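Local coordinates for protein sesquisabinene B synthase 2 (Santalum album, PDB 6A2A) that probably converts farnesyl diphosphate into the bicyclic sesquiterpene sesquisabinene B, using magnesium or manganese ions, at residues A[216-221]-A[532-537]; A[502-507]-A[527-532]; A[341-346]-A[352-357]; A[332-335]-A[339-342]; A[62-67]-A[238-243]. One frame throughout, in Å; residues are numbered along the deposited sequence.

Contact 1. Residues A[216-221]-A[532-537]; sequences HWRTIR and SHFFYQ
W217 and H533 lay their rings face against face where the link into helix 220-232 meets the C-terminal end of helix 521-535. This is a buried aromatic stack deep in the all-helical fold of a plant terpene synthase. The H533 side chain is about 10 Å from that of N460, which binds magnesium in this protein. The stack is offset. The six-membered ring of W217 and the imidazole have centroids 4.4 Å apart and planes only 8° apart. W217 CE3 comes closest, 3.4 Å from H533 CE1. W217 CB adds a CH-pi contact, 4.1 Å from the centroid of the H533 ring and over its face. H533 CG sits beside its backbone N (chi1 -76°), which swings the imidazole alongside the indole. On the polar side, H533 NE2 is hydrogen-bonded to W504 NE1, which fixes the rotation of the imidazole. A leucine in place of H533 would probably leave W504 NE1 without its mate and one face of the W217 indole without its stacked imidazole. W217 O is buried here and has no polar partner in the model. The second cluster surrounds F534. The extended chain of R218 brings NH1 to the edge of the phenyl ring, 3.9 Å from F534 CE1. The guanidinium itself is bound to the backbone oxygens of H209 and L213, so its approach to the ring is packing. T219 caps helix 220-232 through OG1, while its methyl branch CG2 lies 4.0 Å from F534 CB.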
# COMPACT_ATOMS: atom_id res chain seq x y z
N HIS A 216 24.11 16.18 -22.35
CA HIS A 216 24.19 16.71 -20.99
C HIS A 216 22.77 17.03 -20.48
O HIS A 216 22.59 17.07 -19.27
CB HIS A 216 25.05 17.98 -20.99
CG HIS A 216 25.40 18.48 -19.62
ND1 HIS A 216 26.00 17.67 -18.68
CD2 HIS A 216 25.34 19.72 -19.09
CE1 HIS A 216 26.26 18.41 -17.59
NE2 HIS A 216 25.92 19.66 -17.82
N TRP A 217 21.84 17.35 -21.38
CA TRP A 217 20.46 17.77 -21.00
C TRP A 217 19.47 16.58 -21.03
O TRP A 217 18.29 16.76 -20.72
CB TRP A 217 20.02 18.90 -21.93
CG TRP A 217 20.72 20.20 -21.69
CD1 TRP A 217 21.77 20.44 -20.85
CD2 TRP A 217 20.42 21.44 -22.33
NE1 TRP A 217 22.15 21.75 -20.93
CE2 TRP A 217 21.30 22.40 -21.78
CE3 TRP A 217 19.46 21.86 -23.24
CZ2 TRP A 217 21.25 23.71 -22.18
CZ3 TRP A 217 19.39 23.17 -23.60
CH2 TRP A 217 20.32 24.08 -23.13
N ARG A 218 19.89 15.38 -21.36
CA ARG A 218 19.00 14.24 -21.47
C ARG A 218 19.01 13.43 -20.19
O ARG A 218 20.00 13.41 -19.43
CB ARG A 218 19.38 13.39 -22.71
CG ARG A 218 19.05 14.07 -24.02
CD ARG A 218 19.48 13.24 -25.28
NE ARG A 218 18.95 13.80 -26.48
CZ ARG A 218 17.71 13.58 -26.94
NH1 ARG A 218 16.84 12.88 -26.22
NH2 ARG A 218 17.34 14.11 -28.09
N THR A 219 17.97 12.65 -20.00
CA THR A 219 17.89 11.75 -18.89
C THR A 219 18.80 10.56 -19.11
O THR A 219 19.12 10.18 -20.26
CB THR A 219 16.50 11.21 -18.58
OG1 THR A 219 16.11 10.21 -19.53
CG2 THR A 219 15.42 12.29 -18.51
N ILE A 220 19.22 10.01 -18.03
CA ILE A 220 20.09 8.76 -18.13
C ILE A 220 19.26 7.59 -18.67
O ILE A 220 19.69 6.96 -19.62
CB ILE A 220 20.73 8.38 -16.80
CG1 ILE A 220 21.63 9.51 -16.32
CG2 ILE A 220 21.55 7.11 -16.93
CD1 ILE A 220 22.01 9.41 -14.84
N ARG A 221 18.09 7.35 -18.13
CA ARG A 221 17.41 6.08 -18.35
C ARG A 221 16.81 6.02 -19.74
O ARG A 221 16.92 4.98 -20.42
CB ARG A 221 16.33 5.81 -17.30
CG ARG A 221 15.69 4.43 -17.44
CD ARG A 221 16.73 3.32 -17.26
NE ARG A 221 16.04 2.04 -17.28
CZ ARG A 221 16.64 0.84 -17.25
NH1 ARG A 221 17.97 0.75 -17.13
NH2 ARG A 221 15.88 -0.24 -17.36
N SER A 532 12.78 17.56 -17.25
CA SER A 532 11.98 18.63 -17.82
C SER A 532 12.30 18.83 -19.31
O SER A 532 11.40 19.00 -20.13
CB SER A 532 12.15 19.92 -17.03
OG SER A 532 11.66 19.70 -15.72
N HIS A 533 13.56 18.82 -19.63
CA HIS A 533 13.94 18.99 -21.04
C HIS A 533 13.33 17.86 -21.87
O HIS A 533 12.81 18.14 -22.97
CB HIS A 533 15.47 18.91 -21.29
CG HIS A 533 16.26 20.11 -20.90
ND1 HIS A 533 16.11 21.31 -21.51
CD2 HIS A 533 17.19 20.27 -19.94
CE1 HIS A 533 16.97 22.15 -21.00
NE2 HIS A 533 17.61 21.56 -20.02
N PHE A 534 13.40 16.65 -21.33
CA PHE A 534 13.01 15.49 -22.12
C PHE A 534 11.50 15.46 -22.31
O PHE A 534 11.00 15.13 -23.43
CB PHE A 534 13.48 14.21 -21.45
CG PHE A 534 13.22 12.99 -22.28
CD1 PHE A 534 13.82 12.85 -23.52
CD2 PHE A 534 12.45 11.98 -21.76
CE1 PHE A 534 13.64 11.69 -24.25
CE2 PHE A 534 12.26 10.82 -22.50
CZ PHE A 534 12.86 10.69 -23.73
N PHE A 535 10.75 15.80 -21.26
CA PHE A 535 9.30 15.64 -21.28
C PHE A 535 8.57 16.90 -21.79
O PHE A 535 7.34 16.85 -22.02
CB PHE A 535 8.77 15.17 -19.91
CG PHE A 535 9.00 13.71 -19.67
CD1 PHE A 535 8.33 12.76 -20.45
CD2 PHE A 535 9.97 13.28 -18.79
CE1 PHE A 535 8.62 11.41 -20.31
CE2 PHE A 535 10.24 11.93 -18.63
CZ PHE A 535 9.55 11.00 -19.37
N TYR A 536 9.25 18.02 -21.95
CA TYR A 536 8.62 19.24 -22.54
C TYR A 536 9.37 19.71 -23.80
O TYR A 536 9.58 20.88 -24.01
CB TYR A 536 8.52 20.30 -21.43
CG TYR A 536 7.83 19.77 -20.19
CD1 TYR A 536 6.48 19.45 -20.18
CD2 TYR A 536 8.52 19.60 -19.01
CE1 TYR A 536 5.86 18.95 -19.04
CE2 TYR A 536 7.92 19.09 -17.87
CZ TYR A 536 6.60 18.73 -17.90
OH TYR A 536 6.04 18.24 -16.74
N GLN A 537 9.80 18.79 -24.65
CA GLN A 537 10.40 19.20 -25.87
C GLN A 537 9.42 20.05 -26.68
O GLN A 537 8.21 19.75 -26.77
CB GLN A 537 10.91 17.99 -26.65
CG GLN A 537 12.08 17.33 -25.95
CD GLN A 537 12.57 16.11 -26.68
OE1 GLN A 537 13.15 16.25 -27.77
NE2 GLN A 537 12.41 14.95 -26.07

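Contact 2. Residues A[502-507]-A[527-532]; sequences MWWKRL and NVVRGS
R530 holds its guanidinium in place with a straight bond: NH1 gives to N527 OD1 at 3.0 Å and 171°. The oxygen lies in the guanidinium plane, while the donor is tilted 32° from the amide plane of N527. R530 NE binds H216 O, in the link before helix 220-232. Gripped this way, NE sits at the edge of the W504 indole, 4.1 Å from CH2. The rest is apolar. V529 slides alongside the indole, and its CG1 approaches W504 CZ2 to 3.6 Å. CG1 stands anti to the backbone N (chi1 -179°), which leaves CG2 for L507. These two meet tip to tip, with V529 CG2 4.1 Å from L507 CD1. The L507 methyl also lies over one face of the W504 ring. A serine at W504 would probably open a gap beside V529 and take one ring partner from W217 and the hydrogen-bond partner from H533. The segment axes come no closer than 12.6 Å, and the indole, with L507, spans the gap. Such roughly antiparallel segments, of helices 489-510 and 521-535, belong to the alpha-helical core of a class I terpene synthase.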
# COMPACT_ATOMS: atom_id res chain seq x y z
N MET A 502 22.25 29.97 -19.16
CA MET A 502 22.89 30.62 -17.98
C MET A 502 22.73 29.77 -16.71
O MET A 502 23.66 29.56 -15.96
CB MET A 502 22.28 32.01 -17.77
CG MET A 502 22.86 32.76 -16.57
SD MET A 502 22.02 32.52 -14.96
CE MET A 502 20.43 33.20 -15.39
N TRP A 503 21.51 29.35 -16.39
CA TRP A 503 21.30 28.61 -15.13
C TRP A 503 21.98 27.25 -15.19
O TRP A 503 22.49 26.78 -14.20
CB TRP A 503 19.81 28.51 -14.81
CG TRP A 503 19.17 29.74 -14.26
CD1 TRP A 503 18.22 30.52 -14.83
CD2 TRP A 503 19.45 30.33 -12.98
NE1 TRP A 503 17.90 31.59 -14.02
CE2 TRP A 503 18.64 31.49 -12.88
CE3 TRP A 503 20.34 30.03 -11.96
CZ2 TRP A 503 18.67 32.30 -11.76
CZ3 TRP A 503 20.41 30.88 -10.88
CH2 TRP A 503 19.55 31.95 -10.77
N TRP A 504 22.04 26.60 -16.37
CA TRP A 504 22.84 25.42 -16.50
C TRP A 504 24.32 25.70 -16.18
O TRP A 504 24.97 24.88 -15.59
CB TRP A 504 22.68 24.82 -17.91
CG TRP A 504 21.75 23.64 -17.98
CD1 TRP A 504 20.51 23.65 -18.54
CD2 TRP A 504 21.93 22.33 -17.44
NE1 TRP A 504 19.93 22.42 -18.43
CE2 TRP A 504 20.77 21.59 -17.78
CE3 TRP A 504 22.97 21.67 -16.77
CZ2 TRP A 504 20.63 20.24 -17.47
CZ3 TRP A 504 22.81 20.34 -16.44
CH2 TRP A 504 21.66 19.64 -16.80
N LYS A 505 24.86 26.79 -16.68
CA LYS A 505 26.26 27.17 -16.34
C LYS A 505 26.47 27.25 -14.82
O LYS A 505 27.46 26.77 -14.28
CB LYS A 505 26.59 28.47 -17.04
CG LYS A 505 26.89 28.36 -18.54
CD LYS A 505 26.86 29.71 -19.19
CE LYS A 505 27.01 29.65 -20.68
NZ LYS A 505 27.02 31.00 -21.27
N ARG A 506 25.51 27.84 -14.13
CA ARG A 506 25.61 27.93 -12.66
C ARG A 506 25.52 26.56 -12.02
O ARG A 506 26.25 26.23 -11.11
CB ARG A 506 24.52 28.92 -12.18
CG ARG A 506 24.65 30.28 -12.85
CD ARG A 506 24.08 31.46 -12.10
NE ARG A 506 25.01 31.92 -11.09
CZ ARG A 506 24.84 33.03 -10.38
NH1 ARG A 506 23.78 33.80 -10.57
NH2 ARG A 506 25.76 33.36 -9.50
N LEU A 507 24.56 25.69 -12.43
CA LEU A 507 24.50 24.31 -11.99
C LEU A 507 25.83 23.55 -12.18
O LEU A 507 26.27 22.85 -11.28
CB LEU A 507 23.43 23.61 -12.83
CG LEU A 507 22.01 23.42 -12.34
CD1 LEU A 507 21.35 22.29 -13.15
CD2 LEU A 507 21.88 23.17 -10.85
N ASN A 527 19.06 15.90 -12.38
CA ASN A 527 18.29 14.98 -13.21
C ASN A 527 16.85 15.49 -13.32
O ASN A 527 16.24 15.20 -14.32
CB ASN A 527 18.42 13.56 -12.71
CG ASN A 527 19.75 12.95 -13.10
OD1 ASN A 527 20.19 13.19 -14.21
ND2 ASN A 527 20.37 12.21 -12.21
N VAL A 528 16.31 16.23 -12.31
CA VAL A 528 14.95 16.82 -12.55
C VAL A 528 14.97 17.76 -13.75
O VAL A 528 13.98 17.91 -14.44
CB VAL A 528 14.29 17.49 -11.32
CG1 VAL A 528 14.03 16.49 -10.24
CG2 VAL A 528 15.09 18.64 -10.77
N VAL A 529 16.07 18.48 -13.96
CA VAL A 529 16.16 19.38 -15.07
C VAL A 529 16.12 18.59 -16.39
O VAL A 529 15.41 18.95 -17.33
CB VAL A 529 17.41 20.27 -14.98
CG1 VAL A 529 17.46 21.21 -16.16
CG2 VAL A 529 17.46 21.05 -13.65
N ARG A 530 16.92 17.54 -16.41
CA ARG A 530 16.97 16.66 -17.62
C ARG A 530 15.58 16.10 -17.90
O ARG A 530 15.15 16.07 -19.08
CB ARG A 530 18.01 15.57 -17.37
CG ARG A 530 19.44 16.07 -17.40
CD ARG A 530 20.39 15.09 -16.73
NE ARG A 530 21.75 15.54 -17.01
CZ ARG A 530 22.83 15.06 -16.40
NH1 ARG A 530 22.74 14.18 -15.40
NH2 ARG A 530 24.04 15.50 -16.78
N GLY A 531 14.89 15.66 -16.85
CA GLY A 531 13.49 15.22 -17.00
C GLY A 531 12.64 16.29 -17.66
O GLY A 531 11.83 15.97 -18.53
N SER A 532 12.78 17.56 -17.25
CA SER A 532 11.98 18.63 -17.82
C SER A 532 12.30 18.83 -19.31
O SER A 532 11.40 19.00 -20.13
CB SER A 532 12.15 19.92 -17.03
OG SER A 532 11.66 19.70 -15.72

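Contact 3. Residues A[341-346]-A[352-357]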
# COMPACT_ATOMS: atom_id res chain seq x y z
N SER A 341 -10.20 19.24 10.10
CA SER A 341 -11.55 19.38 10.72
C SER A 341 -12.63 19.81 9.73
O SER A 341 -13.73 19.30 9.81
CB SER A 341 -11.53 20.42 11.83
OG SER A 341 -10.65 20.00 12.82
N LYS A 342 -12.33 20.80 8.90
CA LYS A 342 -13.36 21.38 8.01
C LYS A 342 -13.38 20.70 6.64
O LYS A 342 -14.02 21.22 5.71
CB LYS A 342 -13.13 22.88 7.86
CG LYS A 342 -13.13 23.66 9.17
CD LYS A 342 -12.94 25.15 8.93
CE LYS A 342 -13.20 26.01 10.14
NZ LYS A 342 -12.85 27.42 9.85
N ALA A 343 -12.65 19.58 6.47
CA ALA A 343 -12.54 18.99 5.16
C ALA A 343 -13.92 18.67 4.56
O ALA A 343 -14.13 18.80 3.35
CB ALA A 343 -11.65 17.76 5.21
N ASP A 344 -14.89 18.29 5.36
CA ASP A 344 -16.18 17.93 4.81
C ASP A 344 -16.96 19.12 4.21
O ASP A 344 -17.94 18.89 3.54
CB ASP A 344 -17.06 17.24 5.87
CG ASP A 344 -16.68 15.78 6.10
OD1 ASP A 344 -15.89 15.16 5.30
OD2 ASP A 344 -17.22 15.25 7.08
N GLN A 345 -16.52 20.35 4.43
CA GLN A 345 -17.10 21.53 3.71
C GLN A 345 -16.75 21.50 2.21
O GLN A 345 -17.38 22.22 1.40
CB GLN A 345 -16.59 22.83 4.33
CG GLN A 345 -17.04 23.05 5.77
CD GLN A 345 -16.50 24.30 6.42
OE1 GLN A 345 -16.11 25.26 5.75
NE2 GLN A 345 -16.37 24.28 7.74
N LEU A 346 -15.76 20.69 1.79
CA LEU A 346 -15.39 20.62 0.38
C LEU A 346 -16.15 19.50 -0.33
O LEU A 346 -16.27 18.37 0.17
CB LEU A 346 -13.87 20.43 0.25
CG LEU A 346 -13.00 21.57 0.76
CD1 LEU A 346 -11.56 21.14 0.95
CD2 LEU A 346 -13.06 22.79 -0.14
N MET A 352 -11.25 14.67 -1.79
CA MET A 352 -10.46 13.40 -1.96
C MET A 352 -9.00 13.74 -2.28
O MET A 352 -8.07 13.26 -1.58
CB MET A 352 -11.14 12.47 -2.95
CG MET A 352 -12.36 11.76 -2.30
SD MET A 352 -13.27 10.71 -3.39
CE MET A 352 -11.99 9.54 -3.83
N PRO A 353 -8.74 14.63 -3.26
CA PRO A 353 -7.35 15.12 -3.41
C PRO A 353 -6.74 15.71 -2.14
O PRO A 353 -5.54 15.53 -1.83
CB PRO A 353 -7.47 16.19 -4.50
CG PRO A 353 -8.66 15.72 -5.34
CD PRO A 353 -9.60 15.18 -4.29
N LEU A 354 -7.50 16.51 -1.42
CA LEU A 354 -7.00 17.14 -0.23
C LEU A 354 -6.55 16.08 0.78
O LEU A 354 -5.45 16.15 1.35
CB LEU A 354 -8.07 18.03 0.40
CG LEU A 354 -7.75 18.60 1.78
CD1 LEU A 354 -6.58 19.53 1.71
CD2 LEU A 354 -8.95 19.35 2.34
N LEU A 355 -7.43 15.16 1.06
CA LEU A 355 -7.16 14.21 2.11
C LEU A 355 -6.10 13.20 1.64
O LEU A 355 -5.33 12.66 2.48
CB LEU A 355 -8.44 13.47 2.50
CG LEU A 355 -9.45 14.32 3.29
CD1 LEU A 355 -10.75 13.56 3.50
CD2 LEU A 355 -8.86 14.78 4.61
N THR A 356 -6.00 12.96 0.34
CA THR A 356 -4.90 12.12 -0.14
C THR A 356 -3.55 12.83 0.02
O THR A 356 -2.56 12.22 0.40
CB THR A 356 -5.17 11.62 -1.55
OG1 THR A 356 -6.37 10.84 -1.58
CG2 THR A 356 -3.99 10.83 -2.08
N MET A 357 -3.48 14.12 -0.30
CA MET A 357 -2.31 14.91 -0.04
C MET A 357 -1.89 14.81 1.43
O MET A 357 -0.73 14.58 1.74
CB MET A 357 -2.53 16.38 -0.42
CG MET A 357 -1.40 17.31 0.08
SD MET A 357 -2.00 19.01 0.18
CE MET A 357 -3.05 18.90 1.64
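L354 pushes one methyl, CD2, into the hollow between A343 and L346. The hollow belongs to the loop that leads into helix 348-372, and the methyl comes from that helix. Its wall on one side is L346 CD1, only 3.5 Å from L354 CD2, tighter than usual for two carbons. The two leucines cross at about a right angle and touch methyl to methyl. The other wall stands further off, with A343 CB 4.2 Å from the same L354 CD2. L354 reaches the spot because its CG swings opposite the backbone N (chi1 171°). A343 is itself a small bump. Its CB fits between L354 CD2 and the CD2 of L355, which is 4.1 Å away. A 3-10 turn shapes the hollow, since L346 N binds A343 O and brings the two loop residues to the same side. Beyond the contact, L354 packs on F331 and I334 of helix 325-337. L355 reaches Y366 of the second subunit, so the packing continues toward the dimer interface. Four buried aliphatic side chains meet here and no hydrogen bond crosses. The contact therefore rests on fit and on the exclusion of water.

Contact 4. Residues A[332-335]-A[339-342]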
# COMPACT_ATOMS: atom_id res chain seq x y z
N THR A 332 -6.36 25.65 0.86
CA THR A 332 -5.09 26.23 1.22
C THR A 332 -5.00 26.38 2.74
O THR A 332 -4.00 26.05 3.36
CB THR A 332 -4.85 27.56 0.51
OG1 THR A 332 -4.87 27.35 -0.90
CG2 THR A 332 -3.53 28.22 0.89
N ASP A 333 -6.06 26.84 3.36
CA ASP A 333 -6.06 27.04 4.85
C ASP A 333 -5.92 25.73 5.63
O ASP A 333 -5.17 25.64 6.65
CB ASP A 333 -7.37 27.76 5.22
CG ASP A 333 -7.54 27.91 6.73
OD1 ASP A 333 -6.68 28.50 7.37
OD2 ASP A 333 -8.57 27.42 7.25
N ILE A 334 -6.60 24.69 5.19
CA ILE A 334 -6.49 23.37 5.83
C ILE A 334 -5.03 22.91 5.73
O ILE A 334 -4.46 22.41 6.70
CB ILE A 334 -7.46 22.38 5.17
CG1 ILE A 334 -8.89 22.66 5.67
CG2 ILE A 334 -7.04 20.94 5.39
CD1 ILE A 334 -9.94 21.94 4.90
N THR A 335 -4.45 23.14 4.55
CA THR A 335 -3.09 22.64 4.32
C THR A 335 -2.12 23.42 5.22
O THR A 335 -1.29 22.85 5.92
CB THR A 335 -2.73 22.77 2.84
OG1 THR A 335 -3.67 22.00 2.10
CG2 THR A 335 -1.31 22.32 2.54
N ASP A 339 -4.82 20.67 9.43
CA ASP A 339 -5.97 20.43 10.26
C ASP A 339 -7.13 20.20 9.40
O ASP A 339 -7.62 21.12 8.77
CB ASP A 339 -6.20 21.65 11.15
CG ASP A 339 -7.45 21.54 12.02
OD1 ASP A 339 -8.33 20.69 11.81
OD2 ASP A 339 -7.55 22.39 12.92
N ILE A 340 -7.58 18.94 9.33
CA ILE A 340 -8.58 18.53 8.37
C ILE A 340 -10.01 18.58 8.96
O ILE A 340 -10.92 18.03 8.35
CB ILE A 340 -8.28 17.13 7.82
CG1 ILE A 340 -8.09 16.11 8.95
CG2 ILE A 340 -7.04 17.18 6.93
CD1 ILE A 340 -8.31 14.69 8.52
N SER A 341 -10.20 19.24 10.10
CA SER A 341 -11.55 19.38 10.72
C SER A 341 -12.63 19.81 9.73
O SER A 341 -13.73 19.30 9.81
CB SER A 341 -11.53 20.42 11.83
OG SER A 341 -10.65 20.00 12.82
N LYS A 342 -12.33 20.80 8.90
CA LYS A 342 -13.36 21.38 8.01
C LYS A 342 -13.38 20.70 6.64
O LYS A 342 -14.02 21.22 5.71
CB LYS A 342 -13.13 22.88 7.86
CG LYS A 342 -13.13 23.66 9.17
CD LYS A 342 -12.94 25.15 8.93
CE LYS A 342 -13.20 26.01 10.14
NZ LYS A 342 -12.85 27.42 9.85
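An Asx turn at D339 follows the end of helix 325-337, where D339 folds back onto I334, in the helical metal-binding domain but away from the metal site. The bond across the contact is D339 N to I334 O, a long one at 3.3 Å with an angle of 161°. It draws the chain back over the last helical turn. The I334 side chain then lies under the returning loop. Its CG2 is 3.4 Å from D339 O and 4.1 Å from I340 CG2, the two isoleucines crossing at about a right angle. I334 CD1 reaches further along the loop and rests 4.0 Å from K342 C. I340 CG2 can take its place because CG1 occupies the cramped slot between the backbone N and the carbonyl carbon (chi1 53°). I340 also packs on I377 of the second subunit. The open side carries charge. D333 forms a salt bridge with R337, and its OD2 stays 5.0 Å from K342 NZ, too far for direct contact. The turn itself is gripped by D339 OD1, which takes two bonds from S341. The backbone N comes in nearly along the C-O direction at 2.9 Å. The hydroxyl OG uses the syn lone pair of OD1 at 2.6 Å.

Contact 5. Residues A[62-67]-A[238-243]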
# COMPACT_ATOMS: atom_id res chain seq x y z
N ASP A 62 25.56 -11.34 -13.95
CA ASP A 62 26.70 -11.21 -13.01
C ASP A 62 28.03 -11.53 -13.72
O ASP A 62 29.05 -10.87 -13.47
CB ASP A 62 26.53 -12.11 -11.79
CG ASP A 62 25.18 -11.90 -11.10
OD1 ASP A 62 24.99 -10.86 -10.45
OD2 ASP A 62 24.29 -12.78 -11.24
N LYS A 63 27.98 -12.51 -14.62
CA LYS A 63 29.17 -12.96 -15.34
C LYS A 63 29.60 -11.86 -16.30
O LYS A 63 30.75 -11.47 -16.32
CB LYS A 63 28.94 -14.27 -16.09
CG LYS A 63 30.14 -14.78 -16.89
CD LYS A 63 29.94 -16.15 -17.51
CE LYS A 63 30.23 -16.19 -19.00
NZ LYS A 63 29.03 -16.63 -19.75
N LEU A 64 28.65 -11.34 -17.07
CA LEU A 64 28.98 -10.27 -18.00
C LEU A 64 29.39 -9.00 -17.27
O LEU A 64 30.22 -8.26 -17.80
CB LEU A 64 27.79 -10.04 -18.93
CG LEU A 64 27.50 -11.14 -19.94
CD1 LEU A 64 26.52 -10.63 -20.98
CD2 LEU A 64 28.77 -11.65 -20.62
N LYS A 65 28.87 -8.72 -16.06
CA LYS A 65 29.29 -7.52 -15.33
C LYS A 65 30.80 -7.58 -15.06
O LYS A 65 31.54 -6.61 -15.25
CB LYS A 65 28.55 -7.37 -13.99
CG LYS A 65 28.97 -6.13 -13.22
CD LYS A 65 28.17 -5.83 -11.96
CE LYS A 65 28.86 -4.75 -11.16
NZ LYS A 65 28.02 -4.18 -10.09
N GLU A 66 31.27 -8.74 -14.63
CA GLU A 66 32.68 -8.86 -14.31
C GLU A 66 33.51 -8.73 -15.58
O GLU A 66 34.57 -8.15 -15.53
CB GLU A 66 32.94 -10.19 -13.58
CG GLU A 66 32.59 -10.16 -12.11
CD GLU A 66 33.49 -9.27 -11.26
OE1 GLU A 66 34.72 -9.42 -11.35
OE2 GLU A 66 32.94 -8.40 -10.54
N GLU A 67 33.04 -9.25 -16.71
CA GLU A 67 33.76 -9.09 -17.99
C GLU A 67 33.83 -7.61 -18.35
O GLU A 67 34.84 -7.17 -18.81
CB GLU A 67 33.14 -9.91 -19.12
CG GLU A 67 33.42 -11.40 -18.99
CD GLU A 67 32.69 -12.27 -20.01
OE1 GLU A 67 32.27 -13.38 -19.64
OE2 GLU A 67 32.56 -11.84 -21.15
N ASN A 238 31.23 -3.22 -29.08
CA ASN A 238 31.68 -4.33 -28.25
C ASN A 238 30.46 -5.16 -27.87
O ASN A 238 29.60 -4.68 -27.08
CB ASN A 238 32.42 -3.84 -27.00
CG ASN A 238 33.00 -4.93 -26.12
OD1 ASN A 238 32.29 -5.82 -25.64
ND2 ASN A 238 34.29 -4.86 -25.87
N LEU A 239 30.41 -6.40 -28.37
CA LEU A 239 29.20 -7.23 -28.21
C LEU A 239 29.00 -7.63 -26.74
O LEU A 239 27.89 -7.86 -26.35
CB LEU A 239 29.25 -8.49 -29.09
CG LEU A 239 29.13 -8.24 -30.59
CD1 LEU A 239 29.36 -9.53 -31.36
CD2 LEU A 239 27.77 -7.65 -30.94
N THR A 240 30.05 -7.81 -25.97
CA THR A 240 29.90 -8.16 -24.55
C THR A 240 29.26 -6.98 -23.79
O THR A 240 28.39 -7.17 -22.96
CB THR A 240 31.25 -8.44 -23.88
OG1 THR A 240 31.94 -9.54 -24.51
CG2 THR A 240 31.11 -8.74 -22.41
N LEU A 241 29.76 -5.79 -24.04
CA LEU A 241 29.20 -4.57 -23.39
C LEU A 241 27.73 -4.45 -23.81
O LEU A 241 26.86 -4.25 -22.95
CB LEU A 241 30.01 -3.33 -23.79
CG LEU A 241 29.47 -2.01 -23.22
CD1 LEU A 241 29.39 -2.07 -21.70
CD2 LEU A 241 30.30 -0.83 -23.65
N LEU A 242 27.45 -4.60 -25.11
CA LEU A 242 26.11 -4.48 -25.65
C LEU A 242 25.21 -5.52 -24.99
O LEU A 242 24.10 -5.18 -24.53
CB LEU A 242 26.09 -4.64 -27.18
CG LEU A 242 24.69 -4.66 -27.80
CD1 LEU A 242 23.99 -3.31 -27.62
CD2 LEU A 242 24.72 -5.04 -29.28
N ARG A 243 25.67 -6.77 -24.94
CA ARG A 243 24.89 -7.82 -24.35
C ARG A 243 24.57 -7.50 -22.88
O ARG A 243 23.43 -7.70 -22.43
CB ARG A 243 25.64 -9.15 -24.46
CG ARG A 243 25.57 -9.78 -25.86
CD ARG A 243 26.54 -10.96 -26.02
NE ARG A 243 26.23 -12.07 -25.11
CZ ARG A 243 27.14 -12.77 -24.44
NH1 ARG A 243 26.76 -13.62 -23.50
NH2 ARG A 243 28.43 -12.60 -24.69
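L64 of helix 55-73 presses against T240 and R243 at the start of helix 239-270. This is an oblique helix-helix packing in the all-alpha fold. The short helical segments cross at -135°, with axes 9.5 Å apart. The tight part centres on L64, which is buried. Its CD1 lies 3.9 Å from R243 CB and also over one face of the R243 guanidinium, offset toward the rim. A bend at chi3 (62°) folds the arginine back so that its flat group can lie against the leucine. The other methyl, L64 CD2, is 4.1 Å from T240 CG2. T240 turns that methyl into the contact with CG2 opposite the backbone N. E67 lies on the partly exposed margin of the contact. It is extended beyond CG and brings OE2 to 3.6 Å from T240 CG2, a polar atom beside a methyl. The looseness on this side is between the charged ends, which do not meet: E67 OE2 and R243 NH2 have opposite charges but remain 5.5 Å apart. The arginine has another carboxylate, since R243 NE forms a salt bridge with E565 near the end of the chain. N238 is the N-cap of helix 239-270. Its OD1 accepts from L241 N at 3.0 Å, with the donor above the amide plane.

How the contacts relate
The contacts form two pairs and one outlier. Contacts 1 and 2 lie near the chain's centre, their centres 10 Å apart. They share S532 and helix 521-535, and W504 and R530 join them. Contacts 3 and 4 have centres 7 Å apart, share S341 and K342, and fasten the loop between helices 325-337 and 348-372, beside the second subunit. They lie 35 to 37 Å, between centres, from contacts 1 and 2. Contact 5 is centred 27 Å from contact 1, across the chain's centre from contacts 3 and 4. Along the chain, contacts 5 and 1 interlock, while 4, 3 and 2 nest inside contact 1. That brings the link before helix 220-232 against helix 521-535.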